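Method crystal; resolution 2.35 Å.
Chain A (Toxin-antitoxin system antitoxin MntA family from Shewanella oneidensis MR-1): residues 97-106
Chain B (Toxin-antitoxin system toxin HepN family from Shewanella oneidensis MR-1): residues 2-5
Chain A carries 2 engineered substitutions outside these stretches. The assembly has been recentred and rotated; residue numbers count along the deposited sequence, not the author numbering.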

# COMPACT_ATOMS: atom_id res chain seq x y z
N GLN A 97 23.06 6.31 32.66
CA GLN A 97 23.62 7.42 31.89
C GLN A 97 24.96 7.04 31.27
O GLN A 97 25.33 7.59 30.22
CB GLN A 97 23.76 8.67 32.78
CG GLN A 97 22.46 9.17 33.39
CD GLN A 97 21.49 9.75 32.36
OE1 GLN A 97 21.02 9.05 31.45
NE2 GLN A 97 21.19 11.04 32.50
N GLN A 98 25.68 6.10 31.87
CA GLN A 98 26.95 5.66 31.29
C GLN A 98 26.72 4.90 29.99
O GLN A 98 27.44 5.11 29.01
CB GLN A 98 27.71 4.80 32.29
CG GLN A 98 29.21 4.75 32.03
CD GLN A 98 29.89 6.08 32.29
OE1 GLN A 98 30.14 6.86 31.36
NE2 GLN A 98 30.22 6.34 33.56
N ASP A 99 25.72 4.02 29.96
CA ASP A 99 25.44 3.26 28.75
C ASP A 99 24.95 4.16 27.62
O ASP A 99 25.21 3.88 26.45
CB ASP A 99 24.42 2.16 29.03
CG ASP A 99 25.05 0.92 29.65
OD1 ASP A 99 26.30 0.83 29.64
OD2 ASP A 99 24.31 0.04 30.13
N ASP A 100 24.26 5.26 27.95
CA ASP A 100 23.85 6.20 26.92
C ASP A 100 25.05 6.93 26.34
O ASP A 100 25.13 7.15 25.12
CB ASP A 100 22.84 7.20 27.48
CG ASP A 100 22.76 8.49 26.67
OD1 ASP A 100 22.10 8.49 25.60
OD2 ASP A 100 23.37 9.49 27.09
N GLU A 101 26.01 7.31 27.19
CA GLU A 101 27.18 8.05 26.73
C GLU A 101 28.12 7.17 25.91
O GLU A 101 28.64 7.60 24.88
CB GLU A 101 27.90 8.66 27.93
CG GLU A 101 27.05 9.67 28.68
CD GLU A 101 27.65 10.08 30.01
OE1 GLU A 101 28.66 9.47 30.43
OE2 GLU A 101 27.11 11.01 30.65
N LEU A 102 28.33 5.92 26.35
CA LEU A 102 29.08 4.97 25.54
C LEU A 102 28.45 4.81 24.17
O LEU A 102 29.15 4.84 23.14
CB LEU A 102 29.15 3.61 26.26
CG LEU A 102 30.09 3.53 27.47
CD1 LEU A 102 30.05 2.14 28.10
CD2 LEU A 102 31.50 3.90 27.06
N PHE A 103 27.12 4.66 24.12
CA PHE A 103 26.44 4.46 22.85
C PHE A 103 26.57 5.68 21.95
O PHE A 103 26.74 5.56 20.73
CB PHE A 103 24.97 4.11 23.07
CG PHE A 103 24.21 3.93 21.80
CD1 PHE A 103 24.46 2.84 20.98
CD2 PHE A 103 23.26 4.86 21.41
CE1 PHE A 103 23.77 2.67 19.80
CE2 PHE A 103 22.56 4.69 20.23
CZ PHE A 103 22.82 3.59 19.43
N ALA A 104 26.50 6.88 22.54
CA ALA A 104 26.63 8.11 21.77
C ALA A 104 28.04 8.25 21.17
O ALA A 104 28.19 8.56 19.98
CB ALA A 104 26.30 9.32 22.65
N VAL A 105 29.07 8.03 21.99
CA VAL A 105 30.45 8.18 21.52
C VAL A 105 30.74 7.21 20.38
O VAL A 105 31.28 7.60 19.34
CB VAL A 105 31.44 8.00 22.69
CG1 VAL A 105 32.83 7.65 22.17
CG2 VAL A 105 31.49 9.26 23.53
N LYS A 106 30.37 5.94 20.56
CA LYS A 106 30.56 4.97 19.49
C LYS A 106 29.79 5.37 18.24
O LYS A 106 30.32 5.28 17.12
CB LYS A 106 30.14 3.58 19.97
CG LYS A 106 30.22 2.50 18.90
CD LYS A 106 29.57 1.21 19.36
CE LYS A 106 29.58 0.15 18.26
NZ LYS A 106 28.19 -0.26 17.86
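Chain B 2-5: NDII

What backbones meet here, and how are they placed? Chain A is helical throughout, with phi/psi values close to -65/-40 and a regular ladder of bonds four residues back, such as A:Leu102 N to A:Gln98 O at 2.9 Å and A:Val105 N to A:Glu101 O at 3.0 Å. In chain B, B:Asp3, B:Ile4 and B:Ile5 are helical, and B:Asn2 has a psi of 133°. The nearest CA pairs are A:Gln98 CA to B:Asp3 CA at 8.0 Å and A:Leu102 CA to B:Ile4 CA at 7.4 Å. As chain B advances by one residue its nearest partner on chain A moves on by four, about one helical turn, so the two stretches run in the same general direction. At this spacing the side chains bridge the gap, and that of B:Ile4 reaches the backbone of chain A.

Which residue anchors chain B? B:Ile4 points toward chain A and gives up 98 Å² to it, the largest share of any residue in the contact. It fits as a knob into the hole formed by A:Gln98, A:Glu101, A:Leu102 and A:Val105, positions spaced i, i+3, i+4 and i+7 along one side of the helix. With chi1 at m and chi2 at t, its side chain extends so that CD1 reaches the helix backbone: B:Ile4 CD1 lies 3.5 Å from A:Glu101 C and 3.6 Å from A:Leu102 N.

What lines the hole around that isoleucine? A:Leu102 CD2 packs 3.9 Å from B:Ile4 CG1, and A:Val105 CG2 stands 4.1 Å from B:Ile4 CD1, so both apolar neighbours make van der Waals contact. A:Glu101 contributes the aliphatic base of its side chain, its CB 3.5 Å from B:Ile4 CD1. The CA-to-CB bond of A:Leu102 runs sideways to chain B, yet the end of its side chain comes nearer.

How do the polar residues fit around this apolar centre? No hydrogen bond joins the two stretches. A:Glu101 OE1 and B:Asn2 OD1 approach to 3.5 Å, but both are acceptors and do not bond to each other as modelled. B:Asn2 OD1 instead accepts a weak hydrogen bond from B:Ile4 N at 3.3 Å, within its own chain, linking the side chain of B:Asn2 to the backbone of the isoleucine that fills the hole. A:Gln98 has 51 Å² covered by chain B, its side chain reaching B:Asp3 and B:Ile4; together the two stretches bury 281 Å².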

# COMPACT_ATOMS: atom_id res chain seq x y z
N ASN B 2 34.09 12.11 34.87
CA ASN B 2 33.40 11.30 33.87
C ASN B 2 34.26 10.11 33.47
O ASN B 2 35.45 10.27 33.19
CB ASN B 2 33.05 12.14 32.64
CG ASN B 2 31.82 11.63 31.90
OD1 ASN B 2 31.88 10.61 31.22
ND2 ASN B 2 30.72 12.35 32.03
N ASP B 3 33.67 8.91 33.43
CA ASP B 3 34.45 7.71 33.15
C ASP B 3 34.89 7.64 31.69
O ASP B 3 35.95 7.07 31.40
CB ASP B 3 33.65 6.46 33.52
CG ASP B 3 33.77 6.09 34.98
OD1 ASP B 3 34.66 6.65 35.66
OD2 ASP B 3 32.99 5.25 35.46
N ILE B 4 34.11 8.21 30.78
CA ILE B 4 34.52 8.24 29.37
C ILE B 4 35.73 9.14 29.20
O ILE B 4 36.70 8.79 28.52
CB ILE B 4 33.34 8.68 28.48
CG1 ILE B 4 32.46 7.48 28.14
CG2 ILE B 4 33.85 9.35 27.21
CD1 ILE B 4 31.25 7.84 27.32
N ILE B 5 35.69 10.33 29.81
CA ILE B 5 36.82 11.25 29.73
C ILE B 5 38.07 10.59 30.30
O ILE B 5 39.16 10.67 29.72
CB ILE B 5 36.49 12.56 30.46
CG1 ILE B 5 35.35 13.30 29.76
CG2 ILE B 5 37.73 13.44 30.56
CD1 ILE B 5 35.67 13.69 28.34